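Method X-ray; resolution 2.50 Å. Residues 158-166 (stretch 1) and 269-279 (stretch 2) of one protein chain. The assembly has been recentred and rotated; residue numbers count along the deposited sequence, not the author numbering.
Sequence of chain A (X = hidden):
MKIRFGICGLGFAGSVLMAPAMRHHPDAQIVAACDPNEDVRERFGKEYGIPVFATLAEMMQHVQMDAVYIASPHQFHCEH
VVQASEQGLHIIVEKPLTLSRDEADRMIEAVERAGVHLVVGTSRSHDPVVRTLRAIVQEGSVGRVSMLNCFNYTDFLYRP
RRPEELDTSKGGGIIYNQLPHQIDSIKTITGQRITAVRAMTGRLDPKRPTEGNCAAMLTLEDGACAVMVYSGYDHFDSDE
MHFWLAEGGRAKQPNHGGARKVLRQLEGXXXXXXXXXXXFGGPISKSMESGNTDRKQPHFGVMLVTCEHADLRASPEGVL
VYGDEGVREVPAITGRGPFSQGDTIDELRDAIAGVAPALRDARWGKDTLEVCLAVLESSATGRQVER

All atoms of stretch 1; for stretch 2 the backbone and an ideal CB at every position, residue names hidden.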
ATOM      1  N   TYR A 158      15.693  14.558  -0.394  1.00 38.78           N
ATOM      2  CA  TYR A 158      16.879  15.007  -1.088  1.00 39.85           C
ATOM      3  C   TYR A 158      16.651  16.229  -1.989  1.00 40.79           C
ATOM      4  O   TYR A 158      17.477  16.520  -2.805  1.00 40.99           O
ATOM      5  CB  TYR A 158      17.520  13.838  -1.836  1.00 39.93           C
ATOM      6  CG  TYR A 158      18.013  12.796  -0.843  1.00 40.88           C
ATOM      7  CD1 TYR A 158      19.281  12.877  -0.272  1.00 41.43           C
ATOM      8  CD2 TYR A 158      17.178  11.787  -0.402  1.00 40.69           C
ATOM      9  CE1 TYR A 158      19.719  11.934   0.676  1.00 40.89           C
ATOM     10  CE2 TYR A 158      17.611  10.865   0.535  1.00 41.71           C
ATOM     11  CZ  TYR A 158      18.877  10.948   1.061  1.00 40.84           C
ATOM     12  OH  TYR A 158      19.258  10.007   1.975  1.00 42.39           O
ATOM     13  N   ARG A 159      15.543  16.942  -1.816  1.00 41.37           N
ATOM     14  CA  ARG A 159      15.391  18.248  -2.420  1.00 41.98           C
ATOM     15  C   ARG A 159      16.218  19.213  -1.575  1.00 43.41           C
ATOM     16  O   ARG A 159      16.572  18.909  -0.451  1.00 43.92           O
ATOM     17  CB  ARG A 159      13.920  18.670  -2.426  1.00 41.86           C
ATOM     18  CG  ARG A 159      13.016  17.618  -3.016  1.00 40.56           C
ATOM     19  CD  ARG A 159      11.631  18.114  -3.293  1.00 40.49           C
ATOM     20  NE  ARG A 159      10.779  16.983  -3.640  1.00 40.60           N
ATOM     21  CZ  ARG A 159       9.480  16.855  -3.349  1.00 38.07           C
ATOM     22  NH1 ARG A 159       8.811  17.809  -2.705  1.00 36.87           N
ATOM     23  NH2 ARG A 159       8.856  15.736  -3.705  1.00 36.46           N
ATOM     24  N   PRO A 160      16.583  20.361  -2.129  1.00 45.14           N
ATOM     25  CA  PRO A 160      17.441  21.292  -1.408  1.00 46.14           C
ATOM     26  C   PRO A 160      16.797  21.922  -0.167  1.00 46.51           C
ATOM     27  O   PRO A 160      15.760  22.532  -0.284  1.00 45.83           O
ATOM     28  CB  PRO A 160      17.730  22.370  -2.461  1.00 46.35           C
ATOM     29  CG  PRO A 160      17.671  21.651  -3.745  1.00 46.56           C
ATOM     30  CD  PRO A 160      16.585  20.629  -3.578  1.00 46.00           C
ATOM     31  N   ARG A 161      17.463  21.816   0.986  1.00 47.48           N
ATOM     32  CA  ARG A 161      16.890  22.210   2.265  1.00 48.13           C
ATOM     33  C   ARG A 161      17.805  23.063   3.114  1.00 48.92           C
ATOM     34  O   ARG A 161      19.029  22.933   3.076  1.00 48.81           O
ATOM     35  CB  ARG A 161      16.578  20.966   3.084  1.00 48.38           C
ATOM     36  CG  ARG A 161      15.682  19.964   2.417  1.00 48.04           C
ATOM     37  CD  ARG A 161      14.205  20.286   2.580  1.00 46.77           C
ATOM     38  NE  ARG A 161      13.421  19.340   1.789  1.00 44.78           N
ATOM     39  CZ  ARG A 161      12.208  19.572   1.284  1.00 43.67           C
ATOM     40  NH1 ARG A 161      11.570  20.735   1.458  1.00 39.61           N
ATOM     41  NH2 ARG A 161      11.628  18.614   0.571  1.00 45.11           N
ATOM     42  N   ARG A 162      17.186  23.902   3.926  1.00 49.97           N
ATOM     43  CA  ARG A 162      17.895  24.622   4.950  1.00 51.50           C
ATOM     44  C   ARG A 162      18.108  23.637   6.100  1.00 52.03           C
ATOM     45  O   ARG A 162      17.328  22.697   6.265  1.00 51.84           O
ATOM     46  CB  ARG A 162      17.082  25.854   5.377  1.00 52.17           C
ATOM     47  CG  ARG A 162      16.964  26.920   4.266  1.00 53.82           C
ATOM     48  CD  ARG A 162      16.304  28.213   4.767  1.00 57.76           C
ATOM     49  NE  ARG A 162      16.286  29.317   3.772  1.00 60.42           N
ATOM     50  CZ  ARG A 162      15.325  29.553   2.863  1.00 59.84           C
ATOM     51  NH1 ARG A 162      14.251  28.761   2.741  1.00 60.73           N
ATOM     52  NH2 ARG A 162      15.439  30.601   2.063  1.00 59.13           N
ATOM     53  N   PRO A 163      19.161  23.833   6.896  1.00 52.68           N
ATOM     54  CA  PRO A 163      19.486  22.827   7.903  1.00 52.93           C
ATOM     55  C   PRO A 163      18.452  22.674   9.011  1.00 52.69           C
ATOM     56  O   PRO A 163      18.282  21.578   9.525  1.00 53.78           O
ATOM     57  CB  PRO A 163      20.844  23.283   8.441  1.00 53.35           C
ATOM     58  CG  PRO A 163      20.804  24.788   8.289  1.00 53.83           C
ATOM     59  CD  PRO A 163      19.978  25.048   7.040  1.00 53.18           C
ATOM     60  N   GLU A 164      17.720  23.711   9.364  1.00 52.65           N
ATOM     61  CA  GLU A 164      16.566  23.489  10.249  1.00 52.24           C
ATOM     62  C   GLU A 164      15.467  22.554   9.672  1.00 50.86           C
ATOM     63  O   GLU A 164      14.686  21.960  10.434  1.00 51.24           O
ATOM     64  CB  GLU A 164      15.931  24.801  10.666  1.00 52.88           C
ATOM     65  CG  GLU A 164      15.396  25.668   9.483  1.00 56.43           C
ATOM     66  CD  GLU A 164      16.399  26.766   9.007  1.00 58.58           C
ATOM     67  OE1 GLU A 164      17.667  26.552   9.109  1.00 54.50           O
ATOM     68  OE2 GLU A 164      15.872  27.825   8.540  1.00 57.68           O
ATOM     69  N   GLU A 165      15.368  22.424   8.353  1.00 48.65           N
ATOM     70  CA  GLU A 165      14.380  21.501   7.788  1.00 46.81           C
ATOM     71  C   GLU A 165      14.773  20.020   7.926  1.00 45.47           C
ATOM     72  O   GLU A 165      13.949  19.146   7.593  1.00 44.60           O
ATOM     73  CB  GLU A 165      14.173  21.778   6.312  1.00 46.73           C
ATOM     74  CG  GLU A 165      13.457  23.030   5.971  1.00 47.63           C
ATOM     75  CD  GLU A 165      13.410  23.201   4.457  1.00 49.07           C
ATOM     76  OE1 GLU A 165      14.378  23.724   3.896  1.00 48.78           O
ATOM     77  OE2 GLU A 165      12.421  22.784   3.825  1.00 50.59           O
ATOM     78  N   LEU A 166      16.023  19.741   8.339  1.00 43.81           N
ATOM     79  CA  LEU A 166      16.490  18.364   8.673  1.00 43.64           C
ATOM     80  C   LEU A 166      16.594  18.127  10.198  1.00 42.67           C
ATOM     81  O   LEU A 166      17.443  17.341  10.669  1.00 42.64           O
ATOM     82  CB  LEU A 166      17.833  18.035   7.986  1.00 43.47           C
ATOM     83  CG  LEU A 166      17.841  18.374   6.488  1.00 43.69           C
ATOM     84  CD1 LEU A 166      19.240  18.295   5.870  1.00 39.49           C
ATOM     85  CD2 LEU A 166      16.826  17.505   5.749  1.00 40.65           C
ATOM     86  N   UNK A 269      27.028  25.746  -0.537  1.00 58.28           N
ATOM     87  CA  UNK A 269      26.133  25.542   0.594  1.00 57.84           C
ATOM     88  C   UNK A 269      24.738  25.265   0.024  1.00 56.96           C
ATOM     89  O   UNK A 269      24.218  26.037  -0.798  1.00 56.67           O
ATOM     90  CB  UNK A 269      26.129  26.750   1.533  1.00 57.84           C
ATOM     91  N   UNK A 270      24.160  24.152   0.473  1.00 55.80           N
ATOM     92  CA  UNK A 270      22.819  23.699   0.064  1.00 55.16           C
ATOM     93  C   UNK A 270      21.649  24.693   0.340  1.00 54.43           C
ATOM     94  O   UNK A 270      20.712  24.815  -0.450  1.00 52.96           O
ATOM     95  CB  UNK A 270      22.520  22.382   0.783  1.00 55.16           C
ATOM     96  N   UNK A 271      21.712  25.387   1.469  1.00 54.62           N
ATOM     97  CA  UNK A 271      20.719  26.401   1.806  1.00 55.00           C
ATOM     98  C   UNK A 271      20.585  27.422   0.642  1.00 55.87           C
ATOM     99  O   UNK A 271      19.470  27.806   0.278  1.00 56.06           O
ATOM    100  CB  UNK A 271      21.106  27.108   3.107  1.00 55.00           C
ATOM    101  N   UNK A 272      21.724  27.820   0.051  1.00 56.34           N
ATOM    102  CA  UNK A 272      21.757  28.722  -1.119  1.00 56.73           C
ATOM    103  C   UNK A 272      21.083  28.124  -2.343  1.00 56.40           C
ATOM    104  O   UNK A 272      20.375  28.829  -3.067  1.00 55.86           O
ATOM    105  CB  UNK A 272      23.204  29.078  -1.468  1.00 56.73           C
ATOM    106  N   UNK A 273      21.340  26.849  -2.614  1.00 56.16           N
ATOM    107  CA  UNK A 273      20.690  26.234  -3.749  1.00 56.56           C
ATOM    108  C   UNK A 273      19.181  26.324  -3.514  1.00 57.35           C
ATOM    109  O   UNK A 273      18.414  26.601  -4.452  1.00 57.55           O
ATOM    110  CB  UNK A 273      21.149  24.787  -3.941  1.00 56.56           C
ATOM    111  N   UNK A 274      18.783  26.128  -2.251  1.00 57.66           N
ATOM    112  CA  UNK A 274      17.391  26.125  -1.863  1.00 58.41           C
ATOM    113  C   UNK A 274      16.735  27.474  -2.221  1.00 59.18           C
ATOM    114  O   UNK A 274      15.806  27.549  -3.044  1.00 58.35           O
ATOM    115  CB  UNK A 274      17.260  25.835  -0.366  1.00 58.41           C
ATOM    116  N   UNK A 275      17.248  28.550  -1.648  1.00 60.27           N
ATOM    117  CA  UNK A 275      16.621  29.839  -1.870  1.00 61.41           C
ATOM    118  C   UNK A 275      16.822  30.415  -3.269  1.00 61.61           C
ATOM    119  O   UNK A 275      16.021  31.236  -3.683  1.00 61.18           O
ATOM    120  CB  UNK A 275      17.153  30.836  -0.838  1.00 61.41           C
ATOM    121  N   UNK A 276      17.850  29.975  -3.996  1.00 62.34           N
ATOM    122  CA  UNK A 276      18.083  30.466  -5.374  1.00 63.40           C
ATOM    123  C   UNK A 276      17.284  29.684  -6.425  1.00 64.06           C
ATOM    124  O   UNK A 276      17.062  30.187  -7.529  1.00 64.08           O
ATOM    125  CB  UNK A 276      19.573  30.384  -5.710  1.00 63.40           C
ATOM    126  N   UNK A 277      16.873  28.457  -6.103  1.00 65.08           N
ATOM    127  CA  UNK A 277      16.096  27.659  -7.055  1.00 65.78           C
ATOM    128  C   UNK A 277      14.596  27.826  -6.837  1.00 65.93           C
ATOM    129  O   UNK A 277      13.821  27.941  -7.792  1.00 65.99           O
ATOM    130  CB  UNK A 277      16.475  26.181  -6.940  1.00 65.78           C
ATOM    131  N   UNK A 278      14.198  27.817  -5.573  1.00 66.11           N
ATOM    132  CA  UNK A 278      12.780  27.852  -5.219  1.00 66.57           C
ATOM    133  C   UNK A 278      12.296  29.281  -4.811  1.00 65.94           C
ATOM    134  O   UNK A 278      11.118  29.499  -4.545  1.00 65.63           O
ATOM    135  CB  UNK A 278      12.524  26.869  -4.075  1.00 66.57           C
ATOM    136  N   UNK A 279      13.202  30.252  -4.793  1.00 65.36           N
ATOM    137  CA  UNK A 279      12.824  31.632  -4.519  1.00 65.13           C
ATOM    138  C   UNK A 279      12.046  32.290  -5.652  1.00 64.77           C
ATOM    139  O   UNK A 279      11.855  31.704  -6.739  1.00 64.35           O
ATOM    140  CB  UNK A 279      14.079  32.456  -4.224  1.00 65.13           C
TER

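Stretch 2 is largely a helix lying against the loop 159-162, with Glu165 also reaching it. Position 269 has extended backbone angles (-115/127) just before the helical run and nothing of stretch 1 within 5.5 Å of its ideal CB. A short acceptor, such as Asp, Asn, Ser or Thr, would suit this N-cap. It is Asp269, whose OD2 accepts from the backbone N of position 271 at 2.7 Å, a capping bond.

At position 270 CA-to-CB points toward stretch 1, and the ideal CB lies 4.2 Å from Arg161 O. Beyond it the backbone N of Arg161 offers a donor, so an acceptor on a side chain of moderate length would fit, Glu or Gln most readily. The residue is Glu270; with chi1 and chi2 both t, its OE2 receives a hydrogen bond from Arg161 N at 2.6 Å, tying the loop to the first turn.

Position 271 points sideways, its ideal CB 4.3 Å from Arg162 CG and 4.6 Å from Pro163 CD. The helix comes close here, with the CA atoms of 271 and Arg162 4.6 Å apart, and a small residue sits comfortably. Ala271 rests its CB against Arg162 CG.

Position 272 points away and is open to many polar residues; Glu272 pairs with the side chain at 275.

At 273 the ideal CB faces Pro160 CB at 4.4 Å, favouring an apolar residue such as Leu, Ile or Met. Leu273 places CD1 3.8 Å from Pro160 CG.

At 274 CA-to-CB also points toward stretch 1, the ideal CB 3.6 Å from Pro160 O. Farther along lie the Glu165 carboxylate and the guanidinium groups of Arg161 and Arg162, so either charge could be argued. Arg274 has Glu165 OE1 over one guanidinium face, 3.4 Å from Arg274 NH1, a salt bridge of charges alone. Arg274 NH2 is 3.5 Å from Arg161 NH1, a crowding of like charges that Glu165 helps offset, since Glu165 OE2 also accepts from Arg161 NH1 at 3.2 Å.

At 275 the ideal CB is 3.4 Å from Arg162 NH2, and a chain leading outward, or an acid, would suit. Arg275 leads away, its NE forming a weak hydrogen bond within a salt bridge to Glu272 OE2 at 2.8 Å.

Position 276 is out of reach of stretch 1, and a small polar residue is one of many that would do; Ser276 OG donates a hydrogen bond to Glu272 O at 3.0 Å. Position 277 points toward stretch 1 without close neighbours, leaving room for a long chain, here Arg277.

Position 278 points toward stretch 1 across a gap that a large side chain could span. Tyr278 presents its ring edge, CE2 4.0 Å from Pro160 CD.

At 279 an ideal CB would lie 2.4 Å from the backbone O of 275, favouring Gly279.

Stretch 2 (269-279) DEAELRRSRYG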
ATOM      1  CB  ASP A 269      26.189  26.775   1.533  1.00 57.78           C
ATOM      2  CG  ASP A 269      24.936  26.940   2.458  1.00 60.44           C
ATOM      3  OD1 ASP A 269      24.827  28.041   3.060  1.00 59.38           O
ATOM      4  OD2 ASP A 269      24.061  26.020   2.605  1.00 64.36           O
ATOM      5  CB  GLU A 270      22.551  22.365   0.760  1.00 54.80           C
ATOM      6  CG  GLU A 270      21.319  21.663   0.324  1.00 54.32           C
ATOM      7  CD  GLU A 270      20.882  20.626   1.325  1.00 54.07           C
ATOM      8  OE1 GLU A 270      21.694  19.745   1.663  1.00 50.01           O
ATOM      9  OE2 GLU A 270      19.715  20.697   1.782  1.00 54.64           O
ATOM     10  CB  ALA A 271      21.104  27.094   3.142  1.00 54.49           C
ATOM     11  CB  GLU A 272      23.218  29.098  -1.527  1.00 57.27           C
ATOM     12  CG  GLU A 272      23.639  30.563  -1.274  1.00 57.65           C
ATOM     13  CD  GLU A 272      22.857  31.647  -2.097  1.00 58.81           C
ATOM     14  OE1 GLU A 272      23.216  31.894  -3.280  1.00 56.80           O
ATOM     15  OE2 GLU A 272      21.912  32.277  -1.538  1.00 58.86           O
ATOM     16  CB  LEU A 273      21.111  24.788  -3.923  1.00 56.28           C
ATOM     17  CG  LEU A 273      21.163  24.281  -5.368  1.00 56.59           C
ATOM     18  CD1 LEU A 273      20.934  22.774  -5.356  1.00 56.32           C
ATOM     19  CD2 LEU A 273      20.179  24.970  -6.335  1.00 55.90           C
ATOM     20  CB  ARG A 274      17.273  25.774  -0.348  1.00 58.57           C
ATOM     21  CG  ARG A 274      15.850  25.523   0.233  1.00 58.42           C
ATOM     22  CD  ARG A 274      14.833  25.292  -0.881  1.00 58.94           C
ATOM     23  NE  ARG A 274      13.583  24.577  -0.581  1.00 60.97           N
ATOM     24  CZ  ARG A 274      12.779  24.750   0.458  1.00 58.20           C
ATOM     25  NH1 ARG A 274      13.046  25.608   1.435  1.00 59.19           N
ATOM     26  NH2 ARG A 274      11.682  24.047   0.489  1.00 56.08           N
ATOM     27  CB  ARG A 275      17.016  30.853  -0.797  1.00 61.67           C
ATOM     28  CG  ARG A 275      18.341  31.470  -0.968  1.00 62.72           C
ATOM     29  CD  ARG A 275      18.291  32.993  -0.829  1.00 64.49           C
ATOM     30  NE  ARG A 275      19.451  33.525  -1.529  1.00 66.63           N
ATOM     31  CZ  ARG A 275      19.445  34.005  -2.771  1.00 69.07           C
ATOM     32  NH1 ARG A 275      20.590  34.421  -3.302  1.00 71.39           N
ATOM     33  NH2 ARG A 275      18.319  34.099  -3.479  1.00 68.79           N
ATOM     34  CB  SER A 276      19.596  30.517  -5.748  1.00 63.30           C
ATOM     35  OG  SER A 276      20.136  29.229  -6.033  1.00 62.98           O
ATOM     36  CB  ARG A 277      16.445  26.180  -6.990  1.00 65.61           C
ATOM     37  CG  ARG A 277      16.120  25.520  -8.320  1.00 67.69           C
ATOM     38  CD  ARG A 277      15.756  24.064  -8.226  1.00 69.10           C
ATOM     39  NE  ARG A 277      16.731  23.167  -8.859  1.00 70.32           N
ATOM     40  CZ  ARG A 277      16.534  21.848  -9.003  1.00 70.63           C
ATOM     41  NH1 ARG A 277      15.395  21.303  -8.564  1.00 69.63           N
ATOM     42  NH2 ARG A 277      17.472  21.067  -9.578  1.00 69.95           N
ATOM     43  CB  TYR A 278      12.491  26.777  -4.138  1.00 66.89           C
ATOM     44  CG  TYR A 278      12.577  25.324  -4.655  1.00 68.53           C
ATOM     45  CD1 TYR A 278      11.530  24.753  -5.382  1.00 69.28           C
ATOM     46  CD2 TYR A 278      13.703  24.540  -4.422  1.00 70.21           C
ATOM     47  CE1 TYR A 278      11.600  23.449  -5.855  1.00 70.51           C
ATOM     48  CE2 TYR A 278      13.778  23.224  -4.887  1.00 71.39           C
ATOM     49  CZ  TYR A 278      12.725  22.688  -5.603  1.00 71.66           C
ATOM     50  OH  TYR A 278      12.807  21.400  -6.069  1.00 71.59           O
TER
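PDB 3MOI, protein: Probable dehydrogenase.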